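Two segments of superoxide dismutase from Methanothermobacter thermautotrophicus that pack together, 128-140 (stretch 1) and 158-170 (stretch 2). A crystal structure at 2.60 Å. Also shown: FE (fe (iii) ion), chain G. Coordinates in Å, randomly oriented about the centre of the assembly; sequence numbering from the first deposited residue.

Stretch 1 (128-140) EGSGWAVLTYCQR
Stretch 2 (158-170) PHFRILLVLDVWE

Antiparallel strands are joined by alternating hydrogen-bonded and non-hydrogen-bonded pairs, and superoxide dismutase offers a compact example: strand 131-138 runs at 175° to strand 164-167, their axes 4.7 Å apart. Before the ladder begins, S130 (phi/psi -64/135) lays CB over one face of the W169 ring, 3.4 Å from CD2. G131, extended at 172/-164, a conformation that calls for glycine, accepts from V168 N at its O (2.9 Å). W132 (chi1 m, chi2 73°) pairs with D167 without hydrogen bonds, CA to CA 4.8 Å; its CZ3 lies 3.3 Å from D167 CB, which sits over the ring face, while D167 (chi1 t) binds iron through OD2 at 1.9 Å. A133 and L166 exchange both bonds: A133 N to L166 O, 3.2 Å, and L166 N to A133 O, 2.9 Å. V134 (t) faces V165 on the side of W132 and D167, CG2 to CG2 3.6 Å. L135 (t, p), on the other face with A133, L164 and L166, donates from N to L164 O (2.8 Å), but its O accepts from L163 N (3.0 Å), so the regular reciprocity ends here. T136 (t) then substitutes a side chain, OG1 donating to R161 O at 2.6 Å. Finally, water bridges Y137 O and R161 N, and C138 CB (chi1 t) packs 3.6 Å from F160 CE2 (chi1 m).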

# COMPACT_ATOMS: atom_id res chain seq x y z
N GLU A 128 -10.99 3.98 0.08
CA GLU A 128 -11.20 2.54 0.06
C GLU A 128 -10.81 1.98 1.40
O GLU A 128 -9.63 1.85 1.70
CB GLU A 128 -10.38 1.88 -1.06
CG GLU A 128 -10.64 2.50 -2.43
CD GLU A 128 -9.74 1.95 -3.53
OE1 GLU A 128 -8.70 1.34 -3.18
OE2 GLU A 128 -10.06 2.16 -4.73
N GLY A 129 -11.80 1.65 2.21
CA GLY A 129 -11.53 1.11 3.53
C GLY A 129 -11.15 2.21 4.50
O GLY A 129 -11.62 3.34 4.35
N SER A 130 -10.32 1.87 5.48
CA SER A 130 -9.92 2.80 6.54
C SER A 130 -9.13 3.96 5.97
O SER A 130 -8.23 3.76 5.15
CB SER A 130 -9.04 2.09 7.56
OG SER A 130 -9.56 0.83 7.90
N GLY A 131 -9.43 5.18 6.40
CA GLY A 131 -8.55 6.28 6.07
C GLY A 131 -9.12 7.63 6.45
O GLY A 131 -10.06 7.72 7.24
N TRP A 132 -8.54 8.69 5.89
CA TRP A 132 -8.81 10.06 6.29
C TRP A 132 -8.87 10.94 5.05
O TRP A 132 -8.22 10.66 4.04
CB TRP A 132 -7.71 10.60 7.21
CG TRP A 132 -7.42 9.76 8.40
CD1 TRP A 132 -6.78 8.54 8.42
CD2 TRP A 132 -7.73 10.07 9.75
NE1 TRP A 132 -6.67 8.09 9.71
CE2 TRP A 132 -7.26 9.01 10.55
CE3 TRP A 132 -8.37 11.16 10.37
CZ2 TRP A 132 -7.40 9.00 11.95
CZ3 TRP A 132 -8.51 11.14 11.75
CH2 TRP A 132 -8.03 10.07 12.53
N ALA A 133 -9.63 12.03 5.12
CA ALA A 133 -9.35 13.21 4.32
C ALA A 133 -8.64 14.27 5.15
O ALA A 133 -9.03 14.56 6.28
CB ALA A 133 -10.64 13.78 3.75
N VAL A 134 -7.59 14.85 4.57
CA VAL A 134 -6.74 15.80 5.26
C VAL A 134 -6.46 17.01 4.38
O VAL A 134 -6.05 16.85 3.23
CB VAL A 134 -5.38 15.16 5.64
CG1 VAL A 134 -4.52 16.16 6.37
CG2 VAL A 134 -5.61 13.91 6.52
N LEU A 135 -6.67 18.21 4.91
CA LEU A 135 -6.26 19.42 4.21
C LEU A 135 -4.85 19.80 4.61
O LEU A 135 -4.49 19.71 5.78
CB LEU A 135 -7.20 20.57 4.53
CG LEU A 135 -6.90 21.88 3.80
CD1 LEU A 135 -7.05 21.63 2.31
CD2 LEU A 135 -7.87 22.98 4.25
N THR A 136 -4.06 20.24 3.64
CA THR A 136 -2.70 20.72 3.90
C THR A 136 -2.31 21.80 2.88
O THR A 136 -3.17 22.33 2.17
CB THR A 136 -1.69 19.55 3.82
OG1 THR A 136 -0.38 20.04 4.14
CG2 THR A 136 -1.67 18.95 2.42
N TYR A 137 -1.02 22.15 2.82
CA TYR A 137 -0.59 23.37 2.14
C TYR A 137 0.81 23.21 1.57
O TYR A 137 1.73 22.80 2.29
CB TYR A 137 -0.62 24.56 3.11
CG TYR A 137 0.02 25.83 2.58
CD1 TYR A 137 -0.58 26.55 1.54
CD2 TYR A 137 1.25 26.30 3.07
CE1 TYR A 137 0.03 27.67 1.02
CE2 TYR A 137 1.86 27.42 2.55
CZ TYR A 137 1.24 28.10 1.51
OH TYR A 137 1.85 29.18 0.92
N CYS A 138 0.97 23.50 0.28
CA CYS A 138 2.31 23.54 -0.33
C CYS A 138 2.81 24.98 -0.38
O CYS A 138 2.54 25.72 -1.31
CB CYS A 138 2.28 22.94 -1.74
SG CYS A 138 3.87 22.89 -2.62
N GLN A 139 3.50 25.37 0.69
CA GLN A 139 4.58 26.34 0.68
C GLN A 139 5.17 26.66 -0.70
O GLN A 139 5.16 27.80 -1.15
CB GLN A 139 5.64 25.85 1.66
CG GLN A 139 5.35 24.38 2.15
CD GLN A 139 5.99 24.00 3.51
OE1 GLN A 139 6.27 22.81 3.76
NE2 GLN A 139 6.20 24.99 4.39
N ARG A 140 5.68 25.65 -1.39
CA ARG A 140 6.36 25.88 -2.67
C ARG A 140 5.47 26.57 -3.73
O ARG A 140 5.84 27.59 -4.30
CB ARG A 140 6.87 24.56 -3.23
CG ARG A 140 8.24 24.63 -3.85
CD ARG A 140 9.28 24.66 -2.76
NE ARG A 140 10.63 24.53 -3.30
CZ ARG A 140 11.73 24.61 -2.56
NH1 ARG A 140 11.65 24.80 -1.25
NH2 ARG A 140 12.92 24.50 -3.14
N PRO A 158 5.18 13.25 2.50
CA PRO A 158 6.04 13.56 3.63
C PRO A 158 6.30 15.05 3.76
O PRO A 158 6.40 15.76 2.76
CB PRO A 158 7.31 12.75 3.34
CG PRO A 158 7.23 12.46 1.88
CD PRO A 158 5.79 12.23 1.63
N HIS A 159 6.36 15.52 5.01
CA HIS A 159 6.80 16.88 5.36
C HIS A 159 5.65 17.91 5.35
O HIS A 159 5.79 18.98 5.93
CB HIS A 159 7.94 17.32 4.40
CG HIS A 159 8.73 18.49 4.90
ND1 HIS A 159 8.62 19.75 4.35
CD2 HIS A 159 9.64 18.59 5.90
CE1 HIS A 159 9.43 20.58 5.00
NE2 HIS A 159 10.06 19.91 5.94
N PHE A 160 4.54 17.59 4.69
CA PHE A 160 3.39 18.50 4.68
C PHE A 160 2.61 18.47 5.98
O PHE A 160 2.45 17.42 6.59
CB PHE A 160 2.46 18.16 3.52
CG PHE A 160 2.90 18.73 2.20
CD1 PHE A 160 4.21 18.60 1.77
CD2 PHE A 160 2.00 19.39 1.38
CE1 PHE A 160 4.60 19.13 0.55
CE2 PHE A 160 2.40 19.91 0.17
CZ PHE A 160 3.70 19.78 -0.24
N ARG A 161 2.12 19.63 6.40
CA ARG A 161 1.57 19.80 7.75
C ARG A 161 0.06 19.78 7.76
O ARG A 161 -0.58 20.08 6.75
CB ARG A 161 2.06 21.11 8.35
CG ARG A 161 3.55 21.33 8.20
CD ARG A 161 4.20 21.73 9.51
NE ARG A 161 4.63 20.55 10.24
CZ ARG A 161 4.91 20.53 11.54
NH1 ARG A 161 4.78 21.63 12.27
NH2 ARG A 161 5.30 19.39 12.12
N ILE A 162 -0.53 19.41 8.90
CA ILE A 162 -1.97 19.17 8.94
C ILE A 162 -2.75 20.45 9.27
O ILE A 162 -2.45 21.16 10.22
CB ILE A 162 -2.33 18.09 9.99
CG1 ILE A 162 -1.63 16.77 9.67
CG2 ILE A 162 -3.83 17.86 10.00
CD1 ILE A 162 -1.86 15.71 10.71
N LEU A 163 -3.78 20.72 8.47
CA LEU A 163 -4.69 21.82 8.76
C LEU A 163 -6.05 21.33 9.25
O LEU A 163 -6.56 21.80 10.28
CB LEU A 163 -4.89 22.67 7.50
CG LEU A 163 -3.63 23.38 7.01
CD1 LEU A 163 -3.93 24.19 5.77
CD2 LEU A 163 -3.11 24.26 8.14
N LEU A 164 -6.63 20.39 8.52
CA LEU A 164 -7.98 19.90 8.77
C LEU A 164 -7.97 18.39 8.55
O LEU A 164 -7.34 17.90 7.61
CB LEU A 164 -8.96 20.52 7.78
CG LEU A 164 -10.41 20.74 8.21
CD1 LEU A 164 -11.27 20.60 6.96
CD2 LEU A 164 -10.85 19.76 9.26
N VAL A 165 -8.69 17.66 9.38
CA VAL A 165 -8.64 16.21 9.34
C VAL A 165 -10.03 15.62 9.57
O VAL A 165 -10.77 16.07 10.45
CB VAL A 165 -7.63 15.69 10.41
CG1 VAL A 165 -8.15 14.47 11.10
CG2 VAL A 165 -6.29 15.38 9.76
N LEU A 166 -10.39 14.62 8.79
CA LEU A 166 -11.67 13.93 8.98
C LEU A 166 -11.51 12.40 8.98
O LEU A 166 -11.19 11.81 7.95
CB LEU A 166 -12.63 14.36 7.86
CG LEU A 166 -13.93 13.59 7.76
CD1 LEU A 166 -14.64 13.62 9.11
CD2 LEU A 166 -14.78 14.18 6.65
N ASP A 167 -11.72 11.77 10.13
CA ASP A 167 -11.55 10.32 10.24
C ASP A 167 -12.69 9.66 9.48
O ASP A 167 -13.85 10.05 9.60
CB ASP A 167 -11.54 9.87 11.72
CG ASP A 167 -11.14 8.40 11.89
OD1 ASP A 167 -10.95 7.73 10.86
OD2 ASP A 167 -11.03 7.88 13.05
N VAL A 168 -12.36 8.64 8.69
CA VAL A 168 -13.39 7.95 7.95
C VAL A 168 -13.16 6.43 8.00
O VAL A 168 -13.82 5.66 7.27
CB VAL A 168 -13.42 8.52 6.50
CG1 VAL A 168 -12.49 7.72 5.57
CG2 VAL A 168 -14.84 8.58 6.01
N TRP A 169 -12.24 6.00 8.86
CA TRP A 169 -12.29 4.66 9.44
C TRP A 169 -13.73 4.32 9.85
O TRP A 169 -14.46 5.17 10.36
CB TRP A 169 -11.40 4.54 10.69
CG TRP A 169 -9.93 4.45 10.41
CD1 TRP A 169 -9.14 5.40 9.83
CD2 TRP A 169 -9.07 3.35 10.72
NE1 TRP A 169 -7.85 4.96 9.75
CE2 TRP A 169 -7.77 3.71 10.29
CE3 TRP A 169 -9.27 2.10 11.32
CZ2 TRP A 169 -6.67 2.85 10.45
CZ3 TRP A 169 -8.17 1.25 11.47
CH2 TRP A 169 -6.89 1.63 11.04
N GLU A 170 -14.13 3.07 9.65
CA GLU A 170 -15.48 2.68 9.99
C GLU A 170 -15.76 2.85 11.49
O GLU A 170 -16.88 3.21 11.88
CB GLU A 170 -15.74 1.24 9.52
CG GLU A 170 -15.70 1.13 7.99
CD GLU A 170 -15.88 -0.30 7.46
OE1 GLU A 170 -15.16 -1.22 7.91
OE2 GLU A 170 -16.73 -0.51 6.57
FE FE G . -10.32 6.61 14.30
O HOH W 1 -12.29 0.96 9.04
O HOH W 2 2.67 21.69 4.86
O HOH W 3 -8.97 5.91 13.14